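Local coordinates for protein phosphoacetylglucosamine mutase (Aspergillus lentulus, PDB 5OAW) that catalyses the reversible conversion of N-acetylglucosamine 6-phosphate to N-acetylglucosamine 1-phosphate, a magnesium-dependent phosphomutase reaction, at residues G59-V64 with P125-F130; K79-M84 with Q166-V171; R201-V206 with I438-G443; R322-A327 with R409-L414. All coordinates share one frame; numbering follows the deposited sequence.

Overall arrangement
Contacts 1 and 2 lie in domain I of the phosphohexomutase fold, with centres about 9 Å apart. They share one mixed sheet, in which strands 61-66 and 75-81 are antiparallel neighbours, and their segments alternate along the chain. The side chain of H168 lies about 9 Å from the bound sugar phosphate and magnesium ion. Contacts 3 and 4 come later, their centres about 14 Å apart and roughly 30 to 38 Å from those of the first pair. Contact 4 falls between the segments of contact 3, and C413 touches V202 and H441. Contacts 1 and 2 thus lie in the core of domain I, contact 3 spans domains II and III, and contact 4 packs helices within domain III.

Contact 1. Residues G59-V64 with P125-F130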
loop_
_atom_site.group_PDB
_atom_site.type_symbol
_atom_site.label_atom_id
_atom_site.label_comp_id
_atom_site.label_asym_id
_atom_site.label_seq_id
_atom_site.Cartn_x
_atom_site.Cartn_y
_atom_site.Cartn_z
ATOM N N GLY A 59 8.068 -25.470 -0.143
ATOM C CA GLY A 59 7.155 -25.483 -1.297
ATOM C C GLY A 59 5.860 -24.693 -1.140
ATOM O O GLY A 59 4.855 -24.997 -1.804
ATOM N N GLN A 60 5.870 -23.687 -0.259
ATOM C CA GLN A 60 4.747 -22.750 -0.133
ATOM C C GLN A 60 4.609 -21.871 -1.392
ATOM O O GLN A 60 5.603 -21.615 -2.094
ATOM C CB GLN A 60 4.906 -21.891 1.123
ATOM C CG GLN A 60 4.310 -22.541 2.358
ATOM C CD GLN A 60 4.553 -21.738 3.618
ATOM O OE1 GLN A 60 3.641 -21.116 4.152
ATOM N NE2 GLN A 60 5.781 -21.765 4.115
ATOM N N TRP A 61 3.383 -21.450 -1.698
ATOM C CA TRP A 61 3.153 -20.569 -2.846
ATOM C C TRP A 61 3.805 -19.189 -2.645
ATOM O O TRP A 61 3.637 -18.536 -1.600
ATOM C CB TRP A 61 1.668 -20.426 -3.146
ATOM C CG TRP A 61 1.082 -21.650 -3.739
ATOM C CD1 TRP A 61 0.443 -22.651 -3.069
ATOM C CD2 TRP A 61 1.077 -22.026 -5.123
ATOM N NE1 TRP A 61 0.031 -23.623 -3.945
ATOM C CE2 TRP A 61 0.409 -23.272 -5.214
ATOM C CE3 TRP A 61 1.563 -21.427 -6.303
ATOM C CZ2 TRP A 61 0.203 -23.941 -6.440
ATOM C CZ3 TRP A 61 1.365 -22.091 -7.525
ATOM C CH2 TRP A 61 0.691 -23.345 -7.578
ATOM N N ILE A 62 4.574 -18.785 -3.648
ATOM C CA ILE A 62 5.206 -17.464 -3.689
ATOM C C ILE A 62 4.597 -16.697 -4.866
ATOM O O ILE A 62 4.435 -17.253 -5.962
ATOM C CB ILE A 62 6.754 -17.587 -3.799
ATOM C CG1 ILE A 62 7.346 -18.314 -2.566
ATOM C CG2 ILE A 62 7.429 -16.231 -4.038
ATOM C CD1 ILE A 62 7.136 -17.639 -1.216
ATOM N N GLY A 63 4.233 -15.436 -4.627
ATOM C CA GLY A 63 3.628 -14.593 -5.661
ATOM C C GLY A 63 4.630 -13.757 -6.416
ATOM O O GLY A 63 5.664 -13.357 -5.870
ATOM N N VAL A 64 4.332 -13.500 -7.682
ATOM C CA VAL A 64 5.036 -12.473 -8.428
ATOM C C VAL A 64 3.996 -11.521 -9.009
ATOM O O VAL A 64 3.056 -11.964 -9.662
ATOM C CB VAL A 64 5.950 -13.037 -9.551
ATOM C CG1 VAL A 64 6.774 -11.921 -10.159
ATOM C CG2 VAL A 64 6.894 -14.117 -9.038
ATOM N N PRO A 125 8.808 -29.250 -4.836
ATOM C CA PRO A 125 8.831 -28.409 -6.024
ATOM C C PRO A 125 8.406 -26.999 -5.637
ATOM O O PRO A 125 7.557 -26.813 -4.734
ATOM C CB PRO A 125 7.805 -29.063 -6.959
ATOM C CG PRO A 125 6.924 -29.900 -6.080
ATOM C CD PRO A 125 7.552 -30.021 -4.713
ATOM N N ALA A 126 9.028 -26.019 -6.289
ATOM C CA ALA A 126 8.651 -24.627 -6.116
ATOM C C ALA A 126 7.249 -24.395 -6.669
ATOM O O ALA A 126 6.882 -24.971 -7.695
ATOM C CB ALA A 126 9.657 -23.727 -6.794
ATOM N N ARG A 127 6.462 -23.591 -5.955
ATOM C CA ARG A 127 5.129 -23.184 -6.409
ATOM C C ARG A 127 5.028 -21.640 -6.423
ATOM O O ARG A 127 5.340 -20.962 -5.436
ATOM C CB ARG A 127 4.029 -23.823 -5.557
ATOM C CG ARG A 127 4.246 -25.284 -5.187
ATOM C CD ARG A 127 3.061 -25.831 -4.418
ATOM N NE ARG A 127 2.374 -26.875 -5.169
ATOM C CZ ARG A 127 1.166 -27.357 -4.889
ATOM N NH1 ARG A 127 0.459 -26.881 -3.871
ATOM N NH2 ARG A 127 0.650 -28.313 -5.651
ATOM N N VAL A 128 4.621 -21.095 -7.565
ATOM C CA VAL A 128 4.592 -19.650 -7.786
ATOM C C VAL A 128 3.395 -19.229 -8.629
ATOM O O VAL A 128 3.180 -19.775 -9.699
ATOM C CB VAL A 128 5.954 -19.054 -8.287
ATOM C CG1 VAL A 128 6.924 -20.112 -8.773
ATOM C CG2 VAL A 128 5.777 -17.933 -9.311
ATOM N N VAL A 129 2.601 -18.304 -8.081
ATOM C CA VAL A 129 1.489 -17.645 -8.768
ATOM C C VAL A 129 1.947 -16.270 -9.241
ATOM O O VAL A 129 2.704 -15.576 -8.530
ATOM C CB VAL A 129 0.270 -17.368 -7.842
ATOM C CG1 VAL A 129 -0.942 -18.191 -8.236
ATOM C CG2 VAL A 129 0.623 -17.512 -6.361
ATOM N N PHE A 130 1.455 -15.858 -10.410
ATOM C CA PHE A 130 1.701 -14.501 -10.884
ATOM C C PHE A 130 0.509 -13.828 -11.557
ATOM O O PHE A 130 -0.408 -14.488 -12.047
ATOM C CB PHE A 130 2.967 -14.424 -11.756
ATOM C CG PHE A 130 2.988 -15.399 -12.886
ATOM C CD1 PHE A 130 2.276 -15.151 -14.060
ATOM C CD2 PHE A 130 3.724 -16.586 -12.783
ATOM C CE1 PHE A 130 2.304 -16.061 -15.109
ATOM C CE2 PHE A 130 3.749 -17.496 -13.835
ATOM C CZ PHE A 130 3.038 -17.231 -15.002
#
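The carbonyl oxygen of V129 is gripped by two groups of the facing strand: the N-H of V64, with N to O 2.8 Å, and the CA-H of G63, whose CA lies 3.2 Å from it. One step back the pattern reverses, and I62 O receives V129 N at 3.0 Å while V128 CA also presses close to that oxygen. I62 N donates to R127 O at 2.9 Å with a fairly straight N-H...O angle of 161°. These bonds are those of a parallel pair, strands 61-64 and 127-130 running side by side in the same direction.

Where the two strands begin, W61 and R127 meet on one face of the sheet. CB of R127 stands over the six-membered ring of W61, 3.4 Å from its centroid and nearly on the ring normal, a CH-pi contact. A bend at chi3 (115°) then turns the guanidinium so that one face lies against W61 CZ2, the two planes being 41° apart; the charged end is claimed by a salt bridge from NH2 to E155. On the other face of the sheet, V64 CG2 meets V128 CG2 at 4.0 Å.

Strand 75-81 flanks this pair beyond 61-66, and strand 155-161 beyond 127-132. Helix 40-56 packs on I62 and helix 138-151 on V128 and F130, while K174 of helix 164-176 makes a cation-pi contact with W61.

Contact 2. Residues K79-M84 with Q166-V171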
loop_
_atom_site.group_PDB
_atom_site.type_symbol
_atom_site.label_atom_id
_atom_site.label_comp_id
_atom_site.label_asym_id
_atom_site.label_seq_id
_atom_site.Cartn_x
_atom_site.Cartn_y
_atom_site.Cartn_z
ATOM N N LYS A 79 7.702 -7.617 -8.339
ATOM C CA LYS A 79 7.739 -7.725 -6.883
ATOM C C LYS A 79 7.450 -9.170 -6.425
ATOM O O LYS A 79 6.576 -9.840 -6.998
ATOM C CB LYS A 79 6.689 -6.796 -6.258
ATOM C CG LYS A 79 6.831 -5.309 -6.540
ATOM C CD LYS A 79 6.038 -4.892 -7.780
ATOM C CE LYS A 79 6.178 -3.393 -8.044
ATOM N NZ LYS A 79 7.400 -2.967 -8.801
ATOM N N LEU A 80 8.154 -9.640 -5.390
ATOM C CA LEU A 80 7.852 -10.957 -4.792
ATOM C C LEU A 80 6.872 -10.889 -3.626
ATOM O O LEU A 80 6.960 -9.992 -2.785
ATOM C CB LEU A 80 9.115 -11.710 -4.362
ATOM C CG LEU A 80 9.963 -12.408 -5.427
ATOM C CD1 LEU A 80 11.011 -13.237 -4.724
ATOM C CD2 LEU A 80 9.157 -13.326 -6.325
ATOM N N VAL A 81 5.944 -11.841 -3.588
ATOM C CA VAL A 81 4.995 -11.915 -2.490
ATOM C C VAL A 81 5.259 -13.203 -1.720
ATOM O O VAL A 81 5.267 -14.288 -2.296
ATOM C CB VAL A 81 3.537 -11.825 -2.992
ATOM C CG1 VAL A 81 2.549 -11.914 -1.851
ATOM C CG2 VAL A 81 3.321 -10.524 -3.755
ATOM N N ASP A 82 5.501 -13.054 -0.421
ATOM C CA ASP A 82 5.738 -14.168 0.496
ATOM C C ASP A 82 4.418 -14.837 0.929
ATOM O O ASP A 82 3.352 -14.226 0.771
ATOM C CB ASP A 82 6.541 -13.677 1.715
ATOM C CG ASP A 82 8.041 -13.995 1.627
ATOM O OD1 ASP A 82 8.490 -14.779 0.747
ATOM O OD2 ASP A 82 8.774 -13.453 2.487
ATOM N N PRO A 83 4.484 -16.075 1.504
ATOM C CA PRO A 83 3.296 -16.926 1.707
ATOM C C PRO A 83 2.043 -16.273 2.316
ATOM O O PRO A 83 0.919 -16.538 1.846
ATOM C CB PRO A 83 3.832 -18.050 2.608
ATOM C CG PRO A 83 5.245 -18.196 2.173
ATOM C CD PRO A 83 5.702 -16.775 1.969
ATOM N N MET A 84 2.239 -15.425 3.329
ATOM C CA MET A 84 1.139 -14.765 4.042
ATOM C C MET A 84 0.595 -13.527 3.311
ATOM O O MET A 84 -0.306 -12.819 3.801
ATOM C CB MET A 84 1.591 -14.431 5.466
ATOM C CG MET A 84 0.959 -15.258 6.576
ATOM S SD MET A 84 0.102 -16.778 6.095
ATOM C CE MET A 84 -1.159 -16.829 7.370
ATOM N N GLN A 166 -5.276 -8.180 -5.044
ATOM C CA GLN A 166 -5.863 -9.459 -5.467
ATOM C C GLN A 166 -4.803 -10.572 -5.509
ATOM O O GLN A 166 -5.022 -11.658 -4.985
ATOM C CB GLN A 166 -6.568 -9.310 -6.828
ATOM C CG GLN A 166 -8.000 -8.746 -6.762
ATOM C CD GLN A 166 -8.615 -8.501 -8.143
ATOM O OE1 GLN A 166 -7.906 -8.255 -9.112
ATOM N NE2 GLN A 166 -9.942 -8.545 -8.230
ATOM N N LEU A 167 -3.643 -10.279 -6.083
ATOM C CA LEU A 167 -2.559 -11.225 -6.152
ATOM C C LEU A 167 -2.062 -11.617 -4.772
ATOM O O LEU A 167 -1.804 -12.811 -4.523
ATOM C CB LEU A 167 -1.422 -10.692 -7.032
ATOM C CG LEU A 167 -0.242 -11.581 -7.499
ATOM C CD1 LEU A 167 0.972 -11.396 -6.603
ATOM C CD2 LEU A 167 -0.570 -13.063 -7.674
ATOM N N HIS A 168 -1.947 -10.621 -3.885
ATOM C CA HIS A 168 -1.554 -10.869 -2.505
ATOM C C HIS A 168 -2.605 -11.738 -1.825
ATOM O O HIS A 168 -2.261 -12.637 -1.038
ATOM C CB HIS A 168 -1.337 -9.567 -1.722
ATOM C CG HIS A 168 -0.093 -8.828 -2.120
ATOM N ND1 HIS A 168 0.980 -8.665 -1.273
ATOM C CD2 HIS A 168 0.253 -8.219 -3.281
ATOM C CE1 HIS A 168 1.925 -7.975 -1.887
ATOM N NE2 HIS A 168 1.511 -7.699 -3.109
ATOM N N TYR A 169 -3.872 -11.477 -2.155
ATOM C CA TYR A 169 -4.990 -12.238 -1.626
ATOM C C TYR A 169 -4.846 -13.719 -1.980
ATOM O O TYR A 169 -4.906 -14.580 -1.105
ATOM C CB TYR A 169 -6.288 -11.666 -2.167
ATOM C CG TYR A 169 -7.478 -12.573 -2.016
ATOM C CD1 TYR A 169 -8.217 -12.587 -0.821
ATOM C CD2 TYR A 169 -7.886 -13.404 -3.069
ATOM C CE1 TYR A 169 -9.324 -13.404 -0.682
ATOM C CE2 TYR A 169 -8.986 -14.230 -2.935
ATOM C CZ TYR A 169 -9.702 -14.224 -1.737
ATOM O OH TYR A 169 -10.799 -15.041 -1.576
ATOM N N VAL A 170 -4.628 -13.985 -3.263
ATOM C CA VAL A 170 -4.482 -15.336 -3.782
ATOM C C VAL A 170 -3.369 -16.071 -3.049
ATOM O O VAL A 170 -3.589 -17.174 -2.562
ATOM C CB VAL A 170 -4.277 -15.337 -5.326
ATOM C CG1 VAL A 170 -3.910 -16.726 -5.840
ATOM C CG2 VAL A 170 -5.554 -14.877 -6.004
ATOM N N VAL A 171 -2.202 -15.438 -2.946
ATOM C CA VAL A 171 -1.034 -16.037 -2.282
ATOM C C VAL A 171 -1.337 -16.434 -0.841
ATOM O O VAL A 171 -1.011 -17.548 -0.434
ATOM C CB VAL A 171 0.198 -15.113 -2.323
ATOM C CG1 VAL A 171 1.353 -15.678 -1.494
ATOM C CG2 VAL A 171 0.608 -14.891 -3.769
#
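A CH-pi contact between V81 and H168 sits at the heart of this interface. CG2 of V81 lies over one face of the imidazole, 3.6 Å from its centroid and displaced toward the CE1-NE2 side, where the CG2 to NE2 distance is 3.4 Å. The other methyl, CG1, covers the ND1 side of the ring. H168 keeps CG beside its own backbone N (chi1 -72°), which brings the ring round from the flank of the helix to the strand.

Purely apolar contacts extend this patch along the helix. V81 CG2 touches L167 CD1 at 3.8 Å, and CG1, standing anti to the backbone N of V81 (chi1 180°), meets V171 CG1 at 4.0 Å. The two methyls of one valine thus touch side chains of three helical residues. V171 CG1 also rests against the backbone, 3.4 Å from D82 O.

No hydrogen bond joins the two segments. P83 O and V171 O approach to 3.2 Å as two acceptors, and N175 ND2 supplies P83 O with a donor. H168 ND1 is hydrogen-bonded to G85 O, just past the strand segment, which helps to set the rotation of the ring, while D82 turns away to a salt bridge with R53.

Helix 164-176 is thus laid on the domain I sheet, on the face that carries V81, by dispersion and CH-pi packing alone between these segments, and the buried polar atoms H168 ND1 and P83 O are satisfied by the surrounding chain, through G85 O and N175 ND2.

Contact 3. Residues R201-V206 with I438-G443; sequences RVMRGV and ILAHKG
H441 reaches from the last turn of helix 428-441 across to the turn formed by M203 to V206. From its CB, the chi1 of -87° sets CG beside the backbone N, and the imidazole then extends toward the segment 201-206. CG lies 4.2 Å from V206 CG1, at the near border of a CH-pi contact in which that methyl stands over one ring face, 3.9 Å from the centroid. The next atom, ND1, is closer to the methyl, with V206 CG1 at 3.7 Å, and its hydrogen bond goes back to A437 O, one helical turn earlier. This bond helps to orient the ring.

The contact joins two domains: helix 188-202 and its type II beta turn belong to domain II, and helix 428-441 to domain III. CE1 is modelled too close to V202 O to be relied on, and NE2 makes no hydrogen bond to that oxygen. NE2 packs against C413 SG, 3.7 Å away, on helix 408-420.

Beside the imidazole, A440 CB meets two methyls that come from the same side, V206 CG1 at 3.6 Å and M203 CE at 3.8 Å. M203 bends at chi2 and chi3 to bring its methyl there.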
loop_
_atom_site.group_PDB
_atom_site.type_symbol
_atom_site.label_atom_id
_atom_site.label_comp_id
_atom_site.label_asym_id
_atom_site.label_seq_id
_atom_site.Cartn_x
_atom_site.Cartn_y
_atom_site.Cartn_z
ATOM N N ARG A 201 -22.860 -7.843 5.137
ATOM C CA ARG A 201 -22.902 -7.950 6.598
ATOM C C ARG A 201 -22.580 -6.616 7.269
ATOM O O ARG A 201 -23.366 -6.131 8.077
ATOM C CB ARG A 201 -21.958 -9.036 7.125
ATOM C CG ARG A 201 -22.220 -10.441 6.613
ATOM C CD ARG A 201 -21.727 -11.522 7.576
ATOM N NE ARG A 201 -20.331 -11.392 8.042
ATOM C CZ ARG A 201 -19.221 -11.687 7.343
ATOM N NH1 ARG A 201 -19.266 -12.122 6.078
ATOM N NH2 ARG A 201 -18.032 -11.534 7.922
ATOM N N VAL A 202 -21.452 -6.007 6.906
ATOM C CA VAL A 202 -21.027 -4.748 7.536
ATOM C C VAL A 202 -22.071 -3.626 7.366
ATOM O O VAL A 202 -22.208 -2.767 8.237
ATOM C CB VAL A 202 -19.578 -4.337 7.138
ATOM C CG1 VAL A 202 -19.510 -3.717 5.750
ATOM C CG2 VAL A 202 -18.998 -3.373 8.159
ATOM N N MET A 203 -22.844 -3.704 6.283
ATOM C CA MET A 203 -23.836 -2.686 5.939
ATOM C C MET A 203 -25.244 -2.919 6.493
ATOM O O MET A 203 -26.132 -2.090 6.262
ATOM C CB MET A 203 -23.927 -2.539 4.420
ATOM C CG MET A 203 -22.756 -1.823 3.778
ATOM S SD MET A 203 -22.524 -0.130 4.321
ATOM C CE MET A 203 -23.960 0.706 3.639
ATOM N N ARG A 204 -25.460 -4.036 7.192
ATOM C CA ARG A 204 -26.791 -4.377 7.726
ATOM C C ARG A 204 -27.456 -3.200 8.472
ATOM O O ARG A 204 -26.879 -2.653 9.422
ATOM C CB ARG A 204 -26.708 -5.650 8.588
ATOM C CG ARG A 204 -27.805 -5.830 9.633
ATOM C CD ARG A 204 -27.999 -7.292 10.011
ATOM N NE ARG A 204 -28.989 -7.937 9.146
ATOM C CZ ARG A 204 -30.308 -7.876 9.320
ATOM N NH1 ARG A 204 -30.835 -7.196 10.335
ATOM N NH2 ARG A 204 -31.111 -8.500 8.469
ATOM N N GLY A 205 -28.639 -2.800 7.997
ATOM C CA GLY A 205 -29.462 -1.775 8.651
ATOM C C GLY A 205 -29.016 -0.339 8.451
ATOM O O GLY A 205 -29.441 0.567 9.175
ATOM N N VAL A 206 -28.176 -0.124 7.446
ATOM C CA VAL A 206 -27.545 1.174 7.212
ATOM C C VAL A 206 -27.485 1.428 5.701
ATOM O O VAL A 206 -27.553 0.476 4.924
ATOM C CB VAL A 206 -26.203 1.237 8.001
ATOM C CG1 VAL A 206 -24.985 1.492 7.131
ATOM C CG2 VAL A 206 -26.316 2.212 9.171
ATOM N N ILE A 438 -18.287 3.281 6.689
ATOM C CA ILE A 438 -18.104 4.142 7.855
ATOM C C ILE A 438 -19.004 5.383 7.767
ATOM O O ILE A 438 -19.717 5.704 8.735
ATOM C CB ILE A 438 -16.622 4.531 8.086
ATOM C CG1 ILE A 438 -15.783 3.301 8.429
ATOM C CG2 ILE A 438 -16.506 5.530 9.233
ATOM C CD1 ILE A 438 -14.304 3.502 8.217
ATOM N N LEU A 439 -18.974 6.053 6.609
ATOM C CA LEU A 439 -19.741 7.270 6.385
ATOM C C LEU A 439 -21.231 7.004 6.319
ATOM O O LEU A 439 -22.037 7.935 6.423
ATOM C CB LEU A 439 -19.306 7.945 5.101
ATOM C CG LEU A 439 -17.865 8.432 4.944
ATOM C CD1 LEU A 439 -17.676 8.892 3.507
ATOM C CD2 LEU A 439 -17.512 9.543 5.939
ATOM N N ALA A 440 -21.587 5.733 6.123
ATOM C CA ALA A 440 -22.968 5.283 6.128
ATOM C C ALA A 440 -23.413 5.069 7.559
ATOM O O ALA A 440 -24.502 5.495 7.943
ATOM C CB ALA A 440 -23.110 4.000 5.330
ATOM N N HIS A 441 -22.563 4.405 8.338
ATOM C CA HIS A 441 -22.817 4.163 9.739
ATOM C C HIS A 441 -22.845 5.469 10.529
ATOM O O HIS A 441 -23.739 5.670 11.346
ATOM C CB HIS A 441 -21.770 3.218 10.309
ATOM C CG HIS A 441 -22.101 1.767 10.136
ATOM N ND1 HIS A 441 -21.816 1.074 8.979
ATOM C CD2 HIS A 441 -22.688 0.878 10.971
ATOM C CE1 HIS A 441 -22.220 -0.176 9.106
ATOM N NE2 HIS A 441 -22.750 -0.323 10.306
ATOM N N LYS A 442 -21.887 6.356 10.265
ATOM C CA LYS A 442 -21.780 7.632 10.985
ATOM C C LYS A 442 -22.792 8.678 10.535
ATOM O O LYS A 442 -22.994 9.676 11.229
ATOM C CB LYS A 442 -20.371 8.220 10.853
ATOM C CG LYS A 442 -19.333 7.591 11.761
ATOM C CD LYS A 442 -18.022 8.348 11.635
ATOM C CE LYS A 442 -16.869 7.667 12.358
ATOM N NZ LYS A 442 -17.065 7.516 13.831
ATOM N N GLY A 443 -23.406 8.453 9.373
ATOM C CA GLY A 443 -24.311 9.415 8.747
ATOM C C GLY A 443 -23.616 10.687 8.288
ATOM O O GLY A 443 -24.245 11.743 8.233
#

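Contact 4. Residues R322-A327 with R409-L414; sequences RSAGIA and RSLECL
S323 and S410 supply the polar part of this contact through a hydrogen bond between their hydroxyls, OG to OG 2.6 Å. S323 OG sits between its own backbone N and carbonyl carbon (chi1 60°), and S410 OG lies beside its backbone N (chi1 -70°); these two settings bring the oxygens together between the two helices. S323 OG is also hydrogen-bonded to D319 O, one turn back in its own helix, so this hydroxyl is gripped from two sources, and the inter-helix bond is tied to the end of helix 306-323.

That helix end is a Schellman motif. G325, with positive phi, leaves the helical path, and two bonds run back into the last turn, one of them from G325 N to R322 O; the chain then turns, and I326 comes round with its CB directed at helix 408-420. Both elements belong to domain III of the mutase, where the terminus of one helix is set against the side of the other.

Apolar packing fills the remainder. The CB of A324 points toward helix 408-420, 3.8 Å from S410 CB and 3.9 Å from L411 CD2, with L414 CD2 slightly farther off. I326 and L414 meet tip to tip, CD1 to CD2 4.0 Å. I326 CD1 also approaches L411 CD2, at 4.3 Å, so CD2 of each leucine touches both A324 CB and I326 CD1. I397 of helix 391-399 packs on both I326 and L414, and P402 touches L411; on the side toward helix 306-323, L320 contacts S410 and L414.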
loop_
_atom_site.group_PDB
_atom_site.type_symbol
_atom_site.label_atom_id
_atom_site.label_comp_id
_atom_site.label_asym_id
_atom_site.label_seq_id
_atom_site.Cartn_x
_atom_site.Cartn_y
_atom_site.Cartn_z
ATOM N N ARG A 322 -15.816 -0.348 21.560
ATOM C CA ARG A 322 -16.510 0.133 22.757
ATOM C C ARG A 322 -17.880 -0.536 22.902
ATOM O O ARG A 322 -18.061 -1.348 23.813
ATOM C CB ARG A 322 -16.624 1.672 22.796
ATOM C CG ARG A 322 -15.401 2.378 23.367
ATOM C CD ARG A 322 -15.596 3.888 23.453
ATOM N NE ARG A 322 -14.367 4.632 23.122
ATOM C CZ ARG A 322 -13.297 4.766 23.914
ATOM N NH1 ARG A 322 -13.261 4.200 25.116
ATOM N NH2 ARG A 322 -12.246 5.470 23.502
ATOM N N SER A 323 -18.811 -0.232 21.992
ATOM C CA SER A 323 -20.178 -0.768 22.046
ATOM C C SER A 323 -20.252 -2.292 21.989
ATOM O O SER A 323 -21.199 -2.866 22.504
ATOM C CB SER A 323 -21.055 -0.160 20.961
ATOM O OG SER A 323 -20.523 -0.448 19.685
ATOM N N ALA A 324 -19.245 -2.932 21.387
ATOM C CA ALA A 324 -19.087 -4.391 21.436
ATOM C C ALA A 324 -18.555 -4.891 22.787
ATOM O O ALA A 324 -18.442 -6.101 23.000
ATOM C CB ALA A 324 -18.195 -4.880 20.302
ATOM N N GLY A 325 -18.219 -3.959 23.680
ATOM C CA GLY A 325 -17.719 -4.273 25.022
ATOM C C GLY A 325 -16.343 -4.909 25.057
ATOM O O GLY A 325 -15.995 -5.550 26.038
ATOM N N ILE A 326 -15.560 -4.738 23.995
ATOM C CA ILE A 326 -14.220 -5.355 23.903
ATOM C C ILE A 326 -13.055 -4.346 23.818
ATOM O O ILE A 326 -11.884 -4.742 23.632
ATOM C CB ILE A 326 -14.138 -6.425 22.775
ATOM C CG1 ILE A 326 -14.427 -5.816 21.387
ATOM C CG2 ILE A 326 -15.062 -7.607 23.093
ATOM C CD1 ILE A 326 -14.223 -6.775 20.238
ATOM N N ALA A 327 -13.378 -3.057 23.991
ATOM C CA ALA A 327 -12.387 -1.961 23.942
ATOM C C ALA A 327 -11.245 -2.159 24.940
ATOM O O ALA A 327 -10.097 -1.860 24.631
ATOM C CB ALA A 327 -13.058 -0.600 24.143
ATOM N N ARG A 409 -24.941 -6.481 17.599
ATOM C CA ARG A 409 -24.868 -5.722 16.348
ATOM C C ARG A 409 -23.433 -5.271 16.031
ATOM O O ARG A 409 -22.979 -5.385 14.885
ATOM C CB ARG A 409 -25.785 -4.507 16.449
ATOM C CG ARG A 409 -26.628 -4.241 15.216
ATOM C CD ARG A 409 -27.681 -3.172 15.479
ATOM N NE ARG A 409 -28.491 -3.443 16.672
ATOM C CZ ARG A 409 -29.559 -4.245 16.719
ATOM N NH1 ARG A 409 -29.985 -4.893 15.637
ATOM N NH2 ARG A 409 -30.209 -4.405 17.864
ATOM N N SER A 410 -22.733 -4.796 17.068
ATOM C CA SER A 410 -21.378 -4.262 16.964
ATOM C C SER A 410 -20.339 -5.340 16.690
ATOM O O SER A 410 -19.464 -5.151 15.830
ATOM C CB SER A 410 -21.023 -3.476 18.224
ATOM O OG SER A 410 -21.774 -2.282 18.274
ATOM N N LEU A 411 -20.440 -6.457 17.421
ATOM C CA LEU A 411 -19.623 -7.648 17.165
ATOM C C LEU A 411 -19.828 -8.191 15.740
ATOM O O LEU A 411 -18.868 -8.610 15.082
ATOM C CB LEU A 411 -19.944 -8.744 18.177
ATOM C CG LEU A 411 -19.496 -8.606 19.623
ATOM C CD1 LEU A 411 -20.171 -9.694 20.447
ATOM C CD2 LEU A 411 -17.987 -8.702 19.756
ATOM N N GLU A 412 -21.089 -8.179 15.294
ATOM C CA GLU A 412 -21.495 -8.581 13.942
ATOM C C GLU A 412 -20.752 -7.700 12.941
ATOM O O GLU A 412 -20.065 -8.206 12.048
ATOM C CB GLU A 412 -23.032 -8.482 13.800
ATOM C CG GLU A 412 -23.610 -8.368 12.386
ATOM C CD GLU A 412 -23.934 -9.706 11.735
ATOM O OE1 GLU A 412 -24.416 -10.619 12.446
ATOM O OE2 GLU A 412 -23.721 -9.839 10.502
ATOM N N CYS A 413 -20.858 -6.388 13.150
ATOM C CA CYS A 413 -20.210 -5.384 12.319
ATOM C C CYS A 413 -18.691 -5.542 12.275
ATOM O O CYS A 413 -18.081 -5.370 11.218
ATOM C CB CYS A 413 -20.586 -3.995 12.806
ATOM S SG CYS A 413 -20.176 -2.681 11.643
ATOM N N LEU A 414 -18.107 -5.922 13.409
ATOM C CA LEU A 414 -16.659 -6.034 13.567
ATOM C C LEU A 414 -16.094 -7.309 12.928
ATOM O O LEU A 414 -15.045 -7.277 12.256
ATOM C CB LEU A 414 -16.322 -5.961 15.062
ATOM C CG LEU A 414 -15.102 -5.272 15.676
ATOM C CD1 LEU A 414 -14.550 -4.100 14.885
ATOM C CD2 LEU A 414 -15.522 -4.796 17.055
#